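Side-chain contacts in peroxinectin A (Dictyostelium discoideum, PDB 6ERC), which is a secreted heme peroxidase that uses hydrogen peroxide to oxidise phenolic donors, iodide and thiocyanate: residues 49-52 / 53-57; 177-181 / 182-186; 201-204 / 205-208; 412-416 / 417-421. All blocks are in the same frame, centred on the assembly; numbering follows the deposited sequence.

Contact 1: residues 49-52 / 53-57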
loop_
_atom_site.group_PDB
_atom_site.type_symbol
_atom_site.label_atom_id
_atom_site.label_comp_id
_atom_site.label_asym_id
_atom_site.label_seq_id
_atom_site.Cartn_x
_atom_site.Cartn_y
_atom_site.Cartn_z
ATOM N N ARG A 49 -1.893 21.544 3.464
ATOM C CA ARG A 49 -3.193 21.755 2.835
ATOM C C ARG A 49 -3.123 22.805 1.733
ATOM O O ARG A 49 -3.906 22.753 0.777
ATOM C CB ARG A 49 -4.225 22.152 3.893
ATOM C CG ARG A 49 -5.607 22.493 3.341
ATOM C CD ARG A 49 -6.193 21.379 2.484
ATOM N NE ARG A 49 -7.535 21.719 2.019
ATOM C CZ ARG A 49 -8.216 21.036 1.103
ATOM N NH1 ARG A 49 -7.689 19.960 0.531
ATOM N NH2 ARG A 49 -9.431 21.435 0.753
ATOM N N ALA A 50 -2.204 23.764 1.846
ATOM C CA ALA A 50 -2.019 24.734 0.773
ATOM C C ALA A 50 -1.423 24.064 -0.459
ATOM O O ALA A 50 -1.938 24.216 -1.572
ATOM C CB ALA A 50 -1.132 25.884 1.250
ATOM N N ILE A 51 -0.337 23.308 -0.276
ATOM C CA ILE A 51 0.246 22.570 -1.392
ATOM C C ILE A 51 -0.790 21.647 -2.017
ATOM O O ILE A 51 -0.794 21.438 -3.236
ATOM C CB ILE A 51 1.487 21.781 -0.927
ATOM C CG1 ILE A 51 2.560 22.719 -0.364
ATOM C CG2 ILE A 51 2.053 20.954 -2.072
ATOM C CD1 ILE A 51 3.170 23.674 -1.379
ATOM N N SER A 52 -1.680 21.080 -1.200
ATOM C CA SER A 52 -2.732 20.218 -1.729
ATOM C C SER A 52 -3.650 20.992 -2.665
ATOM O O SER A 52 -3.946 20.542 -3.778
ATOM C CB SER A 52 -3.530 19.604 -0.578
ATOM O OG SER A 52 -4.580 18.785 -1.060
ATOM N N ASN A 53 -4.110 22.167 -2.231
ATOM C CA ASN A 53 -5.016 22.956 -3.058
ATOM C C ASN A 53 -4.324 23.464 -4.317
ATOM O O ASN A 53 -4.936 23.515 -5.389
ATOM C CB ASN A 53 -5.578 24.125 -2.249
ATOM C CG ASN A 53 -6.554 23.677 -1.181
ATOM O OD1 ASN A 53 -7.377 22.790 -1.408
ATOM N ND2 ASN A 53 -6.465 24.285 -0.005
ATOM N N ILE A 54 -3.050 23.843 -4.211
ATOM C CA ILE A 54 -2.365 24.451 -5.347
ATOM C C ILE A 54 -2.037 23.399 -6.399
ATOM O O ILE A 54 -2.288 23.595 -7.594
ATOM C CB ILE A 54 -1.098 25.194 -4.880
ATOM C CG1 ILE A 54 -1.477 26.428 -4.052
ATOM C CG2 ILE A 54 -0.242 25.619 -6.076
ATOM C CD1 ILE A 54 -0.332 27.005 -3.246
ATOM N N ILE A 55 -1.468 22.277 -5.978
ATOM C CA ILE A 55 -0.923 21.283 -6.898
ATOM C C ILE A 55 -1.900 20.139 -7.148
ATOM O O ILE A 55 -2.179 19.794 -8.296
ATOM C CB ILE A 55 0.429 20.759 -6.365
ATOM C CG1 ILE A 55 1.511 21.815 -6.596
ATOM C CG2 ILE A 55 0.810 19.438 -7.036
ATOM C CD1 ILE A 55 2.839 21.495 -5.960
ATOM N N PHE A 56 -2.422 19.529 -6.085
ATOM C CA PHE A 56 -3.135 18.266 -6.223
ATOM C C PHE A 56 -4.585 18.416 -6.665
ATOM O O PHE A 56 -5.208 17.406 -7.005
ATOM C CB PHE A 56 -3.076 17.496 -4.901
ATOM C CG PHE A 56 -1.720 16.924 -4.604
ATOM C CD1 PHE A 56 -1.386 15.645 -5.017
ATOM C CD2 PHE A 56 -0.772 17.670 -3.926
ATOM C CE1 PHE A 56 -0.138 15.120 -4.753
ATOM C CE2 PHE A 56 0.479 17.146 -3.658
ATOM C CZ PHE A 56 0.795 15.869 -4.073
ATOM N N ASP A 57 -5.134 19.628 -6.687
ATOM C CA ASP A 57 -6.539 19.793 -7.036
ATOM C C ASP A 57 -6.823 19.204 -8.411
ATOM O O ASP A 57 -6.079 19.433 -9.368
ATOM C CB ASP A 57 -6.932 21.267 -7.013
ATOM C CG ASP A 57 -8.419 21.469 -7.222
ATOM O OD1 ASP A 57 -9.205 20.897 -6.436
ATOM O OD2 ASP A 57 -8.804 22.193 -8.169
#
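Arg49 and Asn53 meet one turn apart near the start of helix 48-56. The amide oxygen of Asn53 lies over the guanidinium face of Arg49; the angles are poor for a hydrogen bond. Asn53 OD1 sits 3.1 Å above the guanidinium plane, over its centre, and lies 3.2 Å from Arg49 CZ. The guanidinium and amide planes are 69° apart. Arg49 folds over this way because its chain bends at chi2 (55°). The N-H groups of Arg49 are used elsewhere: NE meets Asp101, NH1 meets Asp378 and NH2 meets Asn366. Asn53 OD1 accepts from Arg365. Replacing Arg49 by an alanine is likely to leave Asp101 and Asp378 without this counter-charge.

The backbone bonds are helical. Ile54 N reaches Ala50 O at 2.9 Å, and Ile55 N reaches Ile51 O at 2.9 Å. The bond from Phe56 N to Ser52 O is weak, at an N-H...O angle of 127°, and the turn at 53-56 is of the wider pi type.

The apolar contact is made by Ile51 and Ile55. They lie side by side, with Ile51 CG2 4.0 Å from Ile55 CD1. Helix 417-426 packs against both of these isoleucines, while Phe56 touches helices 379-390 and 435-441.

Contact 2: residues 177-181 / 182-186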
loop_
_atom_site.group_PDB
_atom_site.type_symbol
_atom_site.label_atom_id
_atom_site.label_comp_id
_atom_site.label_asym_id
_atom_site.label_seq_id
_atom_site.Cartn_x
_atom_site.Cartn_y
_atom_site.Cartn_z
ATOM N N THR A 177 -17.235 -16.637 6.087
ATOM C CA THR A 177 -18.668 -16.385 6.201
ATOM C C THR A 177 -19.342 -16.954 4.957
ATOM O O THR A 177 -19.230 -16.382 3.868
ATOM C CB THR A 177 -18.959 -14.891 6.347
ATOM O OG1 THR A 177 -18.276 -14.371 7.494
ATOM C CG2 THR A 177 -20.456 -14.644 6.506
ATOM N N VAL A 178 -20.027 -18.081 5.112
ATOM C CA VAL A 178 -20.768 -18.666 4.001
ATOM C C VAL A 178 -22.057 -17.881 3.808
ATOM O O VAL A 178 -22.807 -17.648 4.764
ATOM C CB VAL A 178 -21.049 -20.156 4.249
ATOM C CG1 VAL A 178 -21.920 -20.355 5.487
ATOM C CG2 VAL A 178 -21.702 -20.778 3.021
ATOM N N THR A 179 -22.315 -17.464 2.571
ATOM C CA THR A 179 -23.468 -16.638 2.256
ATOM C C THR A 179 -24.102 -17.138 0.967
ATOM O O THR A 179 -23.581 -18.034 0.297
ATOM C CB THR A 179 -23.082 -15.160 2.115
ATOM O OG1 THR A 179 -22.172 -15.003 1.019
ATOM C CG2 THR A 179 -22.427 -14.650 3.388
ATOM N N ASP A 180 -25.246 -16.541 0.624
ATOM C CA ASP A 180 -25.932 -16.866 -0.621
ATOM C C ASP A 180 -25.153 -16.429 -1.854
ATOM O O ASP A 180 -25.527 -16.814 -2.968
ATOM C CB ASP A 180 -27.316 -16.214 -0.646
ATOM C CG ASP A 180 -28.178 -16.629 0.527
ATOM O OD1 ASP A 180 -28.021 -17.770 1.014
ATOM O OD2 ASP A 180 -29.018 -15.810 0.961
ATOM N N VAL A 181 -24.093 -15.641 -1.689
ATOM C CA VAL A 181 -23.316 -15.143 -2.816
ATOM C C VAL A 181 -21.849 -15.489 -2.604
ATOM O O VAL A 181 -20.972 -14.622 -2.696
ATOM C CB VAL A 181 -23.510 -13.626 -2.998
ATOM C CG1 VAL A 181 -24.920 -13.331 -3.495
ATOM C CG2 VAL A 181 -23.237 -12.888 -1.692
ATOM N N GLY A 182 -21.576 -16.762 -2.320
ATOM C CA GLY A 182 -20.218 -17.228 -2.138
ATOM C C GLY A 182 -19.727 -17.070 -0.713
ATOM O O GLY A 182 -20.432 -16.614 0.192
ATOM N N ASP A 183 -18.474 -17.469 -0.518
ATOM C CA ASP A 183 -17.835 -17.401 0.789
ATOM C C ASP A 183 -17.142 -16.056 0.960
ATOM O O ASP A 183 -16.371 -15.632 0.093
ATOM C CB ASP A 183 -16.829 -18.540 0.953
ATOM C CG ASP A 183 -17.497 -19.875 1.201
ATOM O OD1 ASP A 183 -18.744 -19.940 1.132
ATOM O OD2 ASP A 183 -16.774 -20.856 1.472
ATOM N N LEU A 184 -17.416 -15.393 2.083
ATOM C CA LEU A 184 -16.817 -14.100 2.390
ATOM C C LEU A 184 -15.970 -14.212 3.651
ATOM O O LEU A 184 -16.066 -15.212 4.373
ATOM C CB LEU A 184 -17.901 -13.035 2.563
ATOM C CG LEU A 184 -18.792 -12.788 1.342
ATOM C CD1 LEU A 184 -19.883 -11.786 1.678
ATOM C CD2 LEU A 184 -17.970 -12.303 0.157
ATOM N N PRO A 185 -15.129 -13.224 3.950
ATOM C CA PRO A 185 -14.281 -13.307 5.144
ATOM C C PRO A 185 -15.115 -13.356 6.411
ATOM O O PRO A 185 -16.326 -13.093 6.380
ATOM C CB PRO A 185 -13.440 -12.023 5.076
ATOM C CG PRO A 185 -13.469 -11.617 3.638
ATOM C CD PRO A 185 -14.820 -12.032 3.138
ATOM N N PRO A 186 -14.504 -13.689 7.543
ATOM C CA PRO A 186 -15.250 -13.785 8.800
ATOM C C PRO A 186 -15.452 -12.414 9.434
ATOM O O PRO A 186 -14.908 -11.402 8.989
ATOM C CB PRO A 186 -14.354 -14.672 9.668
ATOM C CG PRO A 186 -12.972 -14.381 9.182
ATOM C CD PRO A 186 -13.080 -14.023 7.717
#
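Thr177 and Leu184 are joined by two backbone hydrogen bonds. Thr177 N donates to Leu184 O at 2.5 Å, and Leu184 N donates to Thr177 O at 2.7 Å. Both bonds are nearly straight. Beside them, Asp183 CA makes a CA-H...O contact with Thr177 O at 3.5 Å.

Two threonine hydroxyls add bonds to the opposite backbone. Thr177 OG1 donates to Pro185 O at 2.6 Å. Its chi1 of -58° sets OG1 beside the backbone N, so this one residue holds two successive carbonyls, those of Leu184 and Pro185. Thr179 OG1 donates to Gly182 O at 2.5 Å, tilted 17° from the carbonyl plane. That oxygen also accepts a longer bond from Thr179 N, which comes from above the plane. Thr179 OG1 in turn takes a weak bond from Val181 N in the turn.

Other side-chain contacts are van der Waals. On one face Val178 CG2 lies 3.6 Å from Asp183 OD1. On the other, Leu184 CD1 lies 4.0 Å from Thr179 OG1, the two side chains crossing at about a right angle.

Gly182 has a positive phi, and a CB there would clash with Val181 O. Pro185 leads out against helix 218-241. The arrangement is a two-stranded antiparallel beta hairpin with a tight turn at Asp180 and Val181.

Contact 3: residues 201-204 / 205-208; sequences FPID and QLYS
Ile203 O accepts from Leu206 N at 2.9 Å. The donor stands well above the carbonyl plane, 59° out of it. A water 3.0 Å from Ile203 O is also within bonding distance of Leu206 O and probably links the two carbonyls. One residue earlier, Gln205 N donates to Pro202 O at 2.9 Å. This donor too is above the carbonyl plane. Two successive bonds of this three-residue span make a short 3-10 turn.

Gln205 makes most of the side-chain contact. Its CG lies beside the backbone N (chi1 -68°), and beyond CG the chain is extended. This carries the amide across the proline ring at a slant. Gln205 OE1 comes to 3.1 Å from Pro202 CG, and Gln205 CD lies 3.6 Å from Pro202 CD. The amide nitrogen goes the other way, toward Phe201. Gln205 NE2 is 3.6 Å from Phe201 CD2 and meets the ring obliquely, with amide and ring planes 64° apart. Cutting Gln205 back to an alanine would probably leave the Pro202 ring without the amide lying across it and deprive Phe201 of its contact with NE2.

Leu206 packs its stem on the turn, with CB 3.5 Å from Ile203 O. Its methyl CD1 only grazes Ile203 CG2.

The turn lies at the surface, in the long loop between strand 182-184 and helix 218-241. Phe201 meets the ring of His335. Leu206 and Ile203 both touch Asn196. Further on, Tyr207 N bonds to Asn215, and the backbone of Ser208 pairs with Pro186 just beyond strand 182-184.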
loop_
_atom_site.group_PDB
_atom_site.type_symbol
_atom_site.label_atom_id
_atom_site.label_comp_id
_atom_site.label_asym_id
_atom_site.label_seq_id
_atom_site.Cartn_x
_atom_site.Cartn_y
_atom_site.Cartn_z
ATOM N N PHE A 201 -19.679 2.683 9.784
ATOM C CA PHE A 201 -20.405 1.529 10.283
ATOM C C PHE A 201 -19.782 1.044 11.587
ATOM O O PHE A 201 -18.599 1.292 11.851
ATOM C CB PHE A 201 -20.392 0.393 9.245
ATOM C CG PHE A 201 -20.969 0.786 7.910
ATOM C CD1 PHE A 201 -20.216 1.518 7.000
ATOM C CD2 PHE A 201 -22.261 0.419 7.563
ATOM C CE1 PHE A 201 -20.743 1.882 5.772
ATOM C CE2 PHE A 201 -22.796 0.778 6.336
ATOM C CZ PHE A 201 -22.037 1.510 5.441
ATOM N N PRO A 202 -20.550 0.353 12.430
ATOM C CA PRO A 202 -19.972 -0.185 13.665
ATOM C C PRO A 202 -18.994 -1.310 13.367
ATOM O O PRO A 202 -19.155 -2.068 12.407
ATOM C CB PRO A 202 -21.194 -0.694 14.435
ATOM C CG PRO A 202 -22.171 -1.051 13.369
ATOM C CD PRO A 202 -21.966 -0.025 12.280
ATOM N N ILE A 203 -17.972 -1.419 14.221
ATOM C CA ILE A 203 -16.855 -2.317 13.935
ATOM C C ILE A 203 -17.324 -3.764 13.825
ATOM O O ILE A 203 -16.732 -4.555 13.078
ATOM C CB ILE A 203 -15.752 -2.150 15.003
ATOM C CG1 ILE A 203 -15.172 -0.732 14.929
ATOM C CG2 ILE A 203 -14.639 -3.186 14.806
ATOM C CD1 ILE A 203 -14.207 -0.382 16.048
ATOM N N ASP A 204 -18.387 -4.140 14.543
ATOM C CA ASP A 204 -18.855 -5.521 14.472
ATOM C C ASP A 204 -19.409 -5.886 13.101
ATOM O O ASP A 204 -19.679 -7.068 12.859
ATOM C CB ASP A 204 -19.920 -5.796 15.540
ATOM C CG ASP A 204 -21.104 -4.857 15.444
ATOM O OD1 ASP A 204 -20.888 -3.630 15.509
ATOM O OD2 ASP A 204 -22.247 -5.345 15.306
ATOM N N GLN A 205 -19.588 -4.917 12.203
ATOM C CA GLN A 205 -19.996 -5.202 10.835
ATOM C C GLN A 205 -18.822 -5.274 9.865
ATOM O O GLN A 205 -19.022 -5.654 8.707
ATOM C CB GLN A 205 -20.993 -4.143 10.345
ATOM C CG GLN A 205 -22.346 -4.193 11.051
ATOM C CD GLN A 205 -23.255 -3.024 10.688
ATOM O OE1 GLN A 205 -24.058 -2.574 11.510
ATOM N NE2 GLN A 205 -23.137 -2.529 9.456
ATOM N N LEU A 206 -17.615 -4.925 10.303
ATOM C CA LEU A 206 -16.440 -5.021 9.450
ATOM C C LEU A 206 -15.929 -6.454 9.395
ATOM O O LEU A 206 -16.109 -7.242 10.330
ATOM C CB LEU A 206 -15.323 -4.106 9.956
ATOM C CG LEU A 206 -15.633 -2.613 10.077
ATOM C CD1 LEU A 206 -14.403 -1.879 10.594
ATOM C CD2 LEU A 206 -16.091 -2.024 8.749
ATOM N N TYR A 207 -15.278 -6.788 8.286
ATOM C CA TYR A 207 -14.695 -8.109 8.122
ATOM C C TYR A 207 -13.356 -8.187 8.843
ATOM O O TYR A 207 -12.585 -7.225 8.856
ATOM C CB TYR A 207 -14.523 -8.433 6.638
ATOM C CG TYR A 207 -15.840 -8.571 5.903
ATOM C CD1 TYR A 207 -16.565 -9.755 5.955
ATOM C CD2 TYR A 207 -16.361 -7.514 5.163
ATOM C CE1 TYR A 207 -17.768 -9.886 5.292
ATOM C CE2 TYR A 207 -17.564 -7.636 4.495
ATOM C CZ TYR A 207 -18.264 -8.826 4.563
ATOM O OH TYR A 207 -19.462 -8.955 3.901
ATOM N N SER A 208 -13.090 -9.341 9.451
ATOM C CA SER A 208 -11.879 -9.564 10.234
ATOM C C SER A 208 -10.853 -10.291 9.368
ATOM O O SER A 208 -11.007 -11.483 9.079
ATOM C CB SER A 208 -12.203 -10.364 11.494
ATOM O OG SER A 208 -13.218 -9.723 12.251
HETATM O O HOH W 1 -15.972 -7.450 12.859
#

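Contact 4: residues 412-416 / 417-421; sequences DITSD and PQIQN
An N-cap opens helix 417-426, and an ST turn leads into it. Asp416 is the cap residue. Its OD1 accepts from Gln418 N at 3.1 Å, a weak bond with an N-H...O angle of 134°. With CG anti to the backbone N (chi1 -172°), the carboxylate swings over the first turn of the helix. The other oxygen, Asp416 OD2, takes a bond from a water at 2.7 Å. The same water donates to Gln418 OE1, so Gln418 is tied to the cap at both its backbone and its side chain. In the ST turn, Thr414 OG1 accepts from Asp416 N at 3.1 Å, which probably helps to position Asp416.

Gln420 bonds back to Thr414 and Asp416. Its N donates to Asp416 O at 3.0 Å, in the carbonyl plane, as the first full helical turn. Its extended side chain sends NE2 to Thr414 O at 2.9 Å.

Ile419 packs on Asp416 and Thr414. Its CG1 rests 3.5 Å from Asp416 CB, and its CG2 meets Thr414 CG2 at 3.6 Å. Both side chains cross that of Ile419 at about a right angle.

The short helix 410-413 precedes this corner. Helix 435-441 lies against it through Ala441, which touches Ile413 and Ile419. Ile419 also packs on the loop residues Ile358 and Tyr359.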
loop_
_atom_site.group_PDB
_atom_site.type_symbol
_atom_site.label_atom_id
_atom_site.label_comp_id
_atom_site.label_asym_id
_atom_site.label_seq_id
_atom_site.Cartn_x
_atom_site.Cartn_y
_atom_site.Cartn_z
ATOM N N ASP A 412 12.911 21.244 -16.714
ATOM C CA ASP A 412 13.625 19.979 -16.589
ATOM C C ASP A 412 12.740 18.903 -15.975
ATOM O O ASP A 412 12.945 17.711 -16.230
ATOM C CB ASP A 412 14.891 20.154 -15.752
ATOM C CG ASP A 412 15.888 21.096 -16.392
ATOM O OD1 ASP A 412 16.186 22.142 -15.783
ATOM O OD2 ASP A 412 16.368 20.798 -17.508
ATOM N N ILE A 413 11.752 19.301 -15.173
ATOM C CA ILE A 413 10.868 18.328 -14.542
ATOM C C ILE A 413 9.786 17.870 -15.515
ATOM O O ILE A 413 9.441 16.684 -15.559
ATOM C CB ILE A 413 10.260 18.922 -13.259
ATOM C CG1 ILE A 413 11.366 19.344 -12.288
ATOM C CG2 ILE A 413 9.339 17.908 -12.586
ATOM C CD1 ILE A 413 10.881 20.219 -11.159
ATOM N N THR A 414 9.232 18.789 -16.303
ATOM C CA THR A 414 8.136 18.452 -17.199
ATOM C C THR A 414 7.955 19.554 -18.230
ATOM O O THR A 414 8.312 20.712 -18.000
ATOM C CB THR A 414 6.827 18.248 -16.432
ATOM O OG1 THR A 414 5.753 18.049 -17.360
ATOM C CG2 THR A 414 6.526 19.462 -15.567
ATOM N N SER A 415 7.369 19.178 -19.364
ATOM C CA SER A 415 7.049 20.134 -20.415
ATOM C C SER A 415 5.630 20.678 -20.313
ATOM O O SER A 415 5.307 21.654 -21.000
ATOM C CB SER A 415 7.250 19.487 -21.789
ATOM O OG SER A 415 8.607 19.124 -21.982
ATOM N N ASP A 416 4.785 20.086 -19.483
ATOM C CA ASP A 416 3.407 20.538 -19.336
ATOM C C ASP A 416 3.382 21.896 -18.644
ATOM O O ASP A 416 3.747 21.976 -17.463
ATOM C CB ASP A 416 2.603 19.515 -18.536
ATOM C CG ASP A 416 1.113 19.821 -18.517
ATOM O OD1 ASP A 416 0.732 20.986 -18.751
ATOM O OD2 ASP A 416 0.322 18.887 -18.263
ATOM N N PRO A 417 2.963 22.975 -19.314
ATOM C CA PRO A 417 3.019 24.293 -18.658
ATOM C C PRO A 417 2.172 24.377 -17.403
ATOM O O PRO A 417 2.576 25.031 -16.433
ATOM C CB PRO A 417 2.515 25.252 -19.749
ATOM C CG PRO A 417 2.662 24.508 -21.030
ATOM C CD PRO A 417 2.444 23.071 -20.688
ATOM N N GLN A 418 0.999 23.739 -17.391
ATOM C CA GLN A 418 0.151 23.798 -16.206
ATOM C C GLN A 418 0.826 23.143 -15.011
ATOM O O GLN A 418 0.646 23.596 -13.875
ATOM C CB GLN A 418 -1.200 23.137 -16.481
ATOM C CG GLN A 418 -2.207 23.341 -15.358
ATOM C CD GLN A 418 -3.566 22.748 -15.672
ATOM O OE1 GLN A 418 -3.693 21.887 -16.543
ATOM N NE2 GLN A 418 -4.592 23.209 -14.965
ATOM N N ILE A 419 1.605 22.083 -15.240
ATOM C CA ILE A 419 2.410 21.529 -14.157
ATOM C C ILE A 419 3.483 22.532 -13.745
ATOM O O ILE A 419 3.704 22.774 -12.553
ATOM C CB ILE A 419 3.031 20.180 -14.565
ATOM C CG1 ILE A 419 1.980 19.218 -15.137
ATOM C CG2 ILE A 419 3.732 19.542 -13.368
ATOM C CD1 ILE A 419 0.952 18.739 -14.144
ATOM N N GLN A 420 4.161 23.134 -14.725
ATOM C CA GLN A 420 5.170 24.146 -14.423
ATOM C C GLN A 420 4.577 25.280 -13.598
ATOM O O GLN A 420 5.156 25.706 -12.593
ATOM C CB GLN A 420 5.770 24.691 -15.717
ATOM C CG GLN A 420 6.585 23.689 -16.502
ATOM C CD GLN A 420 7.124 24.274 -17.787
ATOM O OE1 GLN A 420 7.142 25.493 -17.966
ATOM N NE2 GLN A 420 7.562 23.409 -18.695
ATOM N N ASN A 421 3.416 25.787 -14.015
ATOM C CA ASN A 421 2.804 26.906 -13.310
ATOM C C ASN A 421 2.465 26.534 -11.872
ATOM O O ASN A 421 2.784 27.273 -10.935
ATOM C CB ASN A 421 1.560 27.370 -14.065
ATOM C CG ASN A 421 1.900 28.021 -15.394
ATOM O OD1 ASN A 421 3.046 27.966 -15.851
ATOM N ND2 ASN A 421 0.905 28.641 -16.023
HETATM O O HOH W 2 -2.061 19.577 -17.322
#

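The four contacts form two groups. Contacts 2 and 3 touch: Pro186 O and Ser208 N lie 2.8 Å apart, probably hydrogen-bonded, and Leu184 CD1 packs on Tyr207 OH at 3.6 Å. Contacts 1 and 4 have centres 16 Å apart and do not touch. Arg422, on the helix that contact 4 caps, bonds to the carbonyls of Ile55 and Asp57 in contact 1. Both approach the calcium ion, at about 8 Å from the Phe56 side chain and about 9 Å from that of Ile419. In contact 3 the Leu206 side chain is about 13 Å from the heme and about 9 Å from that of Arg213, the predicted transition-state stabiliser.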